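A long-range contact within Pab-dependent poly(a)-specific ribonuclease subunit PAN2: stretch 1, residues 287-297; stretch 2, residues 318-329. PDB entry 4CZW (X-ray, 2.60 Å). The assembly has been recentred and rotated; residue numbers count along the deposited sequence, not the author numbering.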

ATOM      1  N   TRP A 287      27.535 -10.981  -2.078  1.00 48.50           N
ATOM      2  CA  TRP A 287      27.400 -10.837  -3.524  1.00 43.32           C
ATOM      3  C   TRP A 287      26.504  -9.660  -3.890  1.00 46.58           C
ATOM      4  O   TRP A 287      26.749  -8.970  -4.877  1.00 54.97           O
ATOM      5  CB  TRP A 287      26.852 -12.124  -4.144  1.00 46.07           C
ATOM      6  CG  TRP A 287      27.013 -12.182  -5.632  1.00 50.94           C
ATOM      7  CD1 TRP A 287      28.154 -12.476  -6.319  1.00 56.21           C
ATOM      8  CD2 TRP A 287      26.001 -11.944  -6.618  1.00 53.51           C
ATOM      9  NE1 TRP A 287      27.916 -12.434  -7.671  1.00 55.52           N
ATOM     10  CE2 TRP A 287      26.601 -12.110  -7.881  1.00 54.50           C
ATOM     11  CE3 TRP A 287      24.644 -11.607  -6.556  1.00 46.08           C
ATOM     12  CZ2 TRP A 287      25.895 -11.951  -9.072  1.00 50.21           C
ATOM     13  CZ3 TRP A 287      23.945 -11.448  -7.739  1.00 46.83           C
ATOM     14  CH2 TRP A 287      24.572 -11.621  -8.980  1.00 51.67           C
ATOM     15  N   LEU A 288      25.462  -9.439  -3.093  1.00 49.74           N
ATOM     16  CA  LEU A 288      24.548  -8.326  -3.325  1.00 38.73           C
ATOM     17  C   LEU A 288      25.016  -7.075  -2.593  1.00 48.52           C
ATOM     18  O   LEU A 288      24.991  -7.025  -1.363  1.00 55.53           O
ATOM     19  CB  LEU A 288      23.128  -8.688  -2.884  1.00 43.33           C
ATOM     20  CG  LEU A 288      22.091  -7.567  -2.995  1.00 48.48           C
ATOM     21  CD1 LEU A 288      21.935  -7.113  -4.439  1.00 45.57           C
ATOM     22  CD2 LEU A 288      20.753  -8.008  -2.423  1.00 40.71           C
ATOM     23  N   PRO A 289      25.448  -6.057  -3.351  1.00 51.19           N
ATOM     24  CA  PRO A 289      25.902  -4.798  -2.758  1.00 48.15           C
ATOM     25  C   PRO A 289      24.731  -3.915  -2.344  1.00 52.75           C
ATOM     26  O   PRO A 289      23.694  -3.921  -3.009  1.00 57.22           O
ATOM     27  CB  PRO A 289      26.701  -4.153  -3.891  1.00 45.02           C
ATOM     28  CG  PRO A 289      26.033  -4.648  -5.126  1.00 39.14           C
ATOM     29  CD  PRO A 289      25.553  -6.045  -4.821  1.00 47.79           C
ATOM     30  N   GLU A 290      24.893  -3.171  -1.256  1.00 48.48           N
ATOM     31  CA  GLU A 290      23.853  -2.253  -0.810  1.00 56.56           C
ATOM     32  C   GLU A 290      23.978  -0.919  -1.535  1.00 51.03           C
ATOM     33  O   GLU A 290      23.159  -0.019  -1.350  1.00 49.97           O
ATOM     34  CB  GLU A 290      23.925  -2.036   0.702  1.00 57.34           C
ATOM     35  CG  GLU A 290      25.209  -1.374   1.173  1.00 70.30           C
ATOM     36  CD  GLU A 290      25.078  -0.772   2.559  1.00 82.79           C
ATOM     37  OE1 GLU A 290      24.135   0.016   2.778  1.00 78.62           O
ATOM     38  OE2 GLU A 290      25.918  -1.090   3.428  1.00 72.09           O
ATOM     39  N   GLU A 291      25.007  -0.801  -2.367  1.00 52.69           N
ATOM     40  CA  GLU A 291      25.279   0.447  -3.067  1.00 53.65           C
ATOM     41  C   GLU A 291      25.936   0.194  -4.419  1.00 55.91           C
ATOM     42  O   GLU A 291      26.948  -0.504  -4.508  1.00 54.62           O
ATOM     43  CB  GLU A 291      26.167   1.346  -2.204  1.00 55.74           C
ATOM     44  CG  GLU A 291      26.109   2.817  -2.565  1.00 57.60           C
ATOM     45  CD  GLU A 291      26.846   3.685  -1.565  1.00 62.14           C
ATOM     46  OE1 GLU A 291      28.012   3.371  -1.248  1.00 58.29           O
ATOM     47  OE2 GLU A 291      26.257   4.680  -1.094  1.00 56.76           O
ATOM     48  N   ILE A 292      25.352   0.756  -5.472  1.00 52.02           N
ATOM     49  CA  ILE A 292      25.901   0.621  -6.818  1.00 50.69           C
ATOM     50  C   ILE A 292      25.974   1.969  -7.527  1.00 57.23           C
ATOM     51  O   ILE A 292      25.239   2.899  -7.193  1.00 58.30           O
ATOM     52  CB  ILE A 292      25.068  -0.347  -7.684  1.00 45.73           C
ATOM     53  CG1 ILE A 292      23.618   0.132  -7.782  1.00 51.39           C
ATOM     54  CG2 ILE A 292      25.127  -1.758  -7.125  1.00 41.86           C
ATOM     55  CD1 ILE A 292      22.737  -0.756  -8.633  1.00 44.56           C
ATOM     56  N   GLY A 293      26.868   2.064  -8.504  1.00 57.44           N
ATOM     57  CA  GLY A 293      26.978   3.253  -9.327  1.00 53.92           C
ATOM     58  C   GLY A 293      26.865   2.886 -10.793  1.00 51.50           C
ATOM     59  O   GLY A 293      27.532   1.961 -11.256  1.00 58.82           O
ATOM     60  N   ILE A 294      26.019   3.603 -11.526  1.00 47.30           N
ATOM     61  CA  ILE A 294      25.767   3.276 -12.925  1.00 53.24           C
ATOM     62  C   ILE A 294      26.145   4.415 -13.873  1.00 63.75           C
ATOM     63  O   ILE A 294      25.780   5.571 -13.653  1.00 60.01           O
ATOM     64  CB  ILE A 294      24.289   2.899 -13.149  1.00 50.97           C
ATOM     65  CG1 ILE A 294      23.889   1.740 -12.233  1.00 60.53           C
ATOM     66  CG2 ILE A 294      24.047   2.530 -14.603  1.00 52.09           C
ATOM     67  CD1 ILE A 294      22.454   1.285 -12.402  1.00 50.26           C
ATOM     68  N   ILE A 295      26.884   4.072 -14.926  1.00 67.80           N
ATOM     69  CA  ILE A 295      27.292   5.036 -15.943  1.00 68.65           C
ATOM     70  C   ILE A 295      26.587   4.776 -17.273  1.00 64.49           C
ATOM     71  O   ILE A 295      26.676   3.679 -17.819  1.00 68.51           O
ATOM     72  CB  ILE A 295      28.819   5.003 -16.188  1.00 74.83           C
ATOM     73  CG1 ILE A 295      29.592   5.058 -14.870  1.00 74.53           C
ATOM     74  CG2 ILE A 295      29.233   6.150 -17.094  1.00 77.46           C
ATOM     75  CD1 ILE A 295      31.033   5.502 -15.033  1.00 73.07           C
ATOM     76  N   VAL A 296      25.888   5.782 -17.790  1.00 62.57           N
ATOM     77  CA  VAL A 296      25.284   5.677 -19.116  1.00 64.38           C
ATOM     78  C   VAL A 296      26.086   6.490 -20.128  1.00 68.65           C
ATOM     79  O   VAL A 296      26.073   7.721 -20.096  1.00 67.46           O
ATOM     80  CB  VAL A 296      23.820   6.156 -19.126  1.00 66.96           C
ATOM     81  CG1 VAL A 296      23.263   6.116 -20.543  1.00 65.13           C
ATOM     82  CG2 VAL A 296      22.974   5.304 -18.192  1.00 59.48           C
ATOM     83  N   ASP A 297      26.783   5.798 -21.025  1.00 71.42           N
ATOM     84  CA  ASP A 297      27.639   6.463 -22.002  1.00 75.03           C
ATOM     85  C   ASP A 297      27.507   5.857 -23.398  1.00 72.72           C
ATOM     86  O   ASP A 297      27.850   4.694 -23.614  1.00 69.51           O
ATOM     87  CB  ASP A 297      29.100   6.409 -21.552  1.00 78.24           C
ATOM     88  CG  ASP A 297      30.026   7.163 -22.486  1.00 79.20           C
ATOM     89  OD1 ASP A 297      29.579   8.159 -23.092  1.00 79.02           O
ATOM     90  OD2 ASP A 297      31.203   6.760 -22.612  1.00 82.90           O
TER
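Stretch 2 318-329: HNITVYSLVGTV

Stretch 2 lies beside stretch 1 as the neighbouring strand of an antiparallel sheet. Strand 321-329 runs against strand 291-297 with 149° between their N-to-C directions, and the axes come within 4.5 Å. The register pairs Glu291 with Ser324, Ile292 with Tyr323, Gly293 with Val322 and Ile294 with Thr321, so the residue numbers of each pair sum to 615.

The polar bookkeeping follows from that register. At the hydrogen-bonded pairs, both residues turn N and O toward the partner strand. Ile292 N donates to Tyr323 O at 3.1 Å, and Tyr323 N returns a short, nearly straight bond to Ile292 O at 2.6 Å and 170°. One pair further on, Ile294 N reaches Thr321 O at 3.2 Å while Thr321 N reaches Ile294 O at 3.3 Å, a longer couple. Before the first strand begins, Glu290 O already accepts from Leu325 N at 2.9 Å. Between them, Glu291, Val322 and Gly293 offer CA hydrogens: Glu291 CA lies 3.4 Å from Tyr323 O, Val322 CA 3.3 Å from Ile292 O, and Gly293 CA 3.6 Å from Thr321 O, so these carbonyls each receive a CA-H contact beside their N-H bond.

At the other end, a side chain takes over from the backbone. Val296 N donates to Asn319 OD1 at 2.7 Å, with Asn319 in a t rotamer whose end comes nearer than its CB direction suggests. Asn319 O takes a CA-H contact from Ile295 CA at 3.2 Å. Asn319 is poorly ordered, which tempers the detail here. Within stretch 2, Ile320 N makes a weak bond to His318 O at 2.7 Å.

Side chains alternate between the faces. Ile292, Ile294, Thr321 and Tyr323 share one: Ile292 CG1 packs 3.6 Å from Tyr323 CB, and Ile294 CD1 approaches Tyr323 CE1 at 4.1 Å. The Tyr323 OH is hydrogen-bonded elsewhere in the structure, so the buried ring brings no unpaired hydroxyl with it. On the other face, Glu291 lays its CG 3.7 Å from Val322 CG1, its OE2 being satisfied elsewhere. Gly293 sits there too, and its bareness matters: an ideal CB would fall 2.8 Å from Ile320 CG2, a clash, and the closest CA-CA approach of the register, 4.3 Å between Gly293 and Val322, occurs at this pair.

Two more apolar contacts lie toward the ends: Leu288 CD2 meets Leu325 CD2 at 3.9 Å, and Ile295 CD1 meets Ile320 CG1 at 3.7 Å.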

ATOM      1  N   HIS A 318      32.455  12.066 -13.318  1.00106.95           N
ATOM      2  CA  HIS A 318      31.871  11.288 -14.402  1.00105.34           C
ATOM      3  C   HIS A 318      30.400  11.006 -14.112  1.00 97.13           C
ATOM      4  O   HIS A 318      29.933  11.198 -12.986  1.00110.63           O
ATOM      5  CB  HIS A 318      32.643   9.980 -14.593  1.00103.91           C
ATOM      6  CG  HIS A 318      32.686   9.499 -16.011  1.00115.29           C
ATOM      7  ND1 HIS A 318      33.643   8.617 -16.469  1.00111.97           N
ATOM      8  CD2 HIS A 318      31.890   9.772 -17.073  1.00111.23           C
ATOM      9  CE1 HIS A 318      33.435   8.369 -17.749  1.00106.85           C
ATOM     10  NE2 HIS A 318      32.378   9.057 -18.141  1.00113.04           N
ATOM     11  N   ASN A 319      29.668  10.569 -15.131  1.00 95.41           N
ATOM     12  CA  ASN A 319      28.266  10.209 -14.955  1.00 95.69           C
ATOM     13  C   ASN A 319      28.122   8.963 -14.095  1.00 91.54           C
ATOM     14  O   ASN A 319      27.938   7.862 -14.603  1.00108.25           O
ATOM     15  CB  ASN A 319      27.592  10.008 -16.318  1.00104.55           C
ATOM     16  CG  ASN A 319      26.210   9.374 -16.208  1.00100.05           C
ATOM     17  OD1 ASN A 319      25.947   8.325 -16.802  1.00 87.53           O
ATOM     18  ND2 ASN A 319      25.334   9.989 -15.422  1.00108.09           N
ATOM     19  N   ILE A 320      28.230   9.135 -12.782  1.00 82.86           N
ATOM     20  CA  ILE A 320      28.029   8.018 -11.863  1.00 74.71           C
ATOM     21  C   ILE A 320      26.880   8.281 -10.894  1.00 66.00           C
ATOM     22  O   ILE A 320      27.054   8.921  -9.857  1.00 74.07           O
ATOM     23  CB  ILE A 320      29.298   7.700 -11.057  1.00 71.33           C
ATOM     24  CG1 ILE A 320      30.502   7.542 -11.988  1.00 75.99           C
ATOM     25  CG2 ILE A 320      29.096   6.427 -10.255  1.00 72.24           C
ATOM     26  CD1 ILE A 320      31.788   7.175 -11.269  1.00 77.19           C
ATOM     27  N   THR A 321      25.701   7.783 -11.250  1.00 60.53           N
ATOM     28  CA  THR A 321      24.527   7.908 -10.401  1.00 57.26           C
ATOM     29  C   THR A 321      24.519   6.794  -9.366  1.00 53.43           C
ATOM     30  O   THR A 321      24.313   5.627  -9.705  1.00 54.78           O
ATOM     31  CB  THR A 321      23.223   7.855 -11.213  1.00 61.38           C
ATOM     32  OG1 THR A 321      23.263   8.831 -12.262  1.00 58.32           O
ATOM     33  CG2 THR A 321      22.030   8.127 -10.312  1.00 59.50           C
ATOM     34  N   VAL A 322      24.756   7.161  -8.110  1.00 52.76           N
ATOM     35  CA  VAL A 322      24.821   6.194  -7.022  1.00 53.95           C
ATOM     36  C   VAL A 322      23.428   5.762  -6.572  1.00 52.04           C
ATOM     37  O   VAL A 322      22.589   6.594  -6.227  1.00 52.74           O
ATOM     38  CB  VAL A 322      25.591   6.769  -5.819  1.00 49.69           C
ATOM     39  CG1 VAL A 322      25.560   5.801  -4.644  1.00 45.93           C
ATOM     40  CG2 VAL A 322      27.026   7.090  -6.215  1.00 49.48           C
ATOM     41  N   TYR A 323      23.189   4.455  -6.587  1.00 53.69           N
ATOM     42  CA  TYR A 323      21.911   3.902  -6.155  1.00 53.15           C
ATOM     43  C   TYR A 323      22.049   3.208  -4.805  1.00 48.90           C
ATOM     44  O   TYR A 323      23.059   2.561  -4.530  1.00 50.95           O
ATOM     45  CB  TYR A 323      21.366   2.923  -7.198  1.00 46.21           C
ATOM     46  CG  TYR A 323      20.769   3.588  -8.419  1.00 50.71           C
ATOM     47  CD1 TYR A 323      21.577   4.082  -9.434  1.00 50.61           C
ATOM     48  CD2 TYR A 323      19.392   3.715  -8.558  1.00 52.66           C
ATOM     49  CE1 TYR A 323      21.033   4.689 -10.551  1.00 49.70           C
ATOM     50  CE2 TYR A 323      18.838   4.320  -9.671  1.00 50.58           C
ATOM     51  CZ  TYR A 323      19.664   4.804 -10.663  1.00 51.70           C
ATOM     52  OH  TYR A 323      19.114   5.407 -11.771  1.00 59.24           O
ATOM     53  N   SER A 324      21.032   3.353  -3.962  1.00 47.59           N
ATOM     54  CA  SER A 324      21.019   2.693  -2.664  1.00 41.62           C
ATOM     55  C   SER A 324      20.021   1.543  -2.661  1.00 45.22           C
ATOM     56  O   SER A 324      18.932   1.651  -3.224  1.00 48.46           O
ATOM     57  CB  SER A 324      20.683   3.688  -1.552  1.00 45.61           C
ATOM     58  OG  SER A 324      21.698   4.669  -1.424  1.00 60.98           O
ATOM     59  N   LEU A 325      20.403   0.437  -2.032  1.00 39.87           N
ATOM     60  CA  LEU A 325      19.521  -0.717  -1.924  1.00 38.84           C
ATOM     61  C   LEU A 325      18.454  -0.478  -0.864  1.00 44.36           C
ATOM     62  O   LEU A 325      18.764  -0.315   0.317  1.00 43.11           O
ATOM     63  CB  LEU A 325      20.322  -1.976  -1.593  1.00 43.60           C
ATOM     64  CG  LEU A 325      19.512  -3.252  -1.359  1.00 40.90           C
ATOM     65  CD1 LEU A 325      18.733  -3.632  -2.608  1.00 39.99           C
ATOM     66  CD2 LEU A 325      20.422  -4.387  -0.921  1.00 34.52           C
ATOM     67  N   VAL A 326      17.197  -0.453  -1.292  1.00 43.45           N
ATOM     68  CA  VAL A 326      16.085  -0.234  -0.376  1.00 40.57           C
ATOM     69  C   VAL A 326      15.696  -1.526   0.333  1.00 43.63           C
ATOM     70  O   VAL A 326      15.649  -1.579   1.562  1.00 52.25           O
ATOM     71  CB  VAL A 326      14.851   0.329  -1.106  1.00 39.18           C
ATOM     72  CG1 VAL A 326      13.670   0.422  -0.155  1.00 41.84           C
ATOM     73  CG2 VAL A 326      15.167   1.690  -1.705  1.00 38.73           C
ATOM     74  N   GLY A 327      15.420  -2.566  -0.446  1.00 45.44           N
ATOM     75  CA  GLY A 327      15.014  -3.841   0.116  1.00 43.08           C
ATOM     76  C   GLY A 327      14.963  -4.962  -0.903  1.00 41.53           C
ATOM     77  O   GLY A 327      15.374  -4.793  -2.051  1.00 45.27           O
ATOM     78  N   THR A 328      14.449  -6.112  -0.477  1.00 44.65           N
ATOM     79  CA  THR A 328      14.393  -7.290  -1.333  1.00 39.04           C
ATOM     80  C   THR A 328      13.168  -8.151  -1.044  1.00 44.51           C
ATOM     81  O   THR A 328      12.909  -8.511   0.105  1.00 43.37           O
ATOM     82  CB  THR A 328      15.656  -8.160  -1.170  1.00 39.70           C
ATOM     83  OG1 THR A 328      16.823  -7.385  -1.475  1.00 53.27           O
ATOM     84  CG2 THR A 328      15.600  -9.367  -2.092  1.00 41.78           C
ATOM     85  N   VAL A 329      12.412  -8.475  -2.089  1.00 41.37           N
ATOM     86  CA  VAL A 329      11.342  -9.458  -1.976  1.00 36.28           C
ATOM     87  C   VAL A 329      11.954 -10.851  -2.048  1.00 37.59           C
ATOM     88  O   VAL A 329      12.541 -11.228  -3.063  1.00 42.35           O
ATOM     89  CB  VAL A 329      10.282  -9.292  -3.079  1.00 38.26           C
ATOM     90  CG1 VAL A 329       9.289 -10.445  -3.040  1.00 37.47           C
ATOM     91  CG2 VAL A 329       9.568  -7.959  -2.930  1.00 33.40           C
TER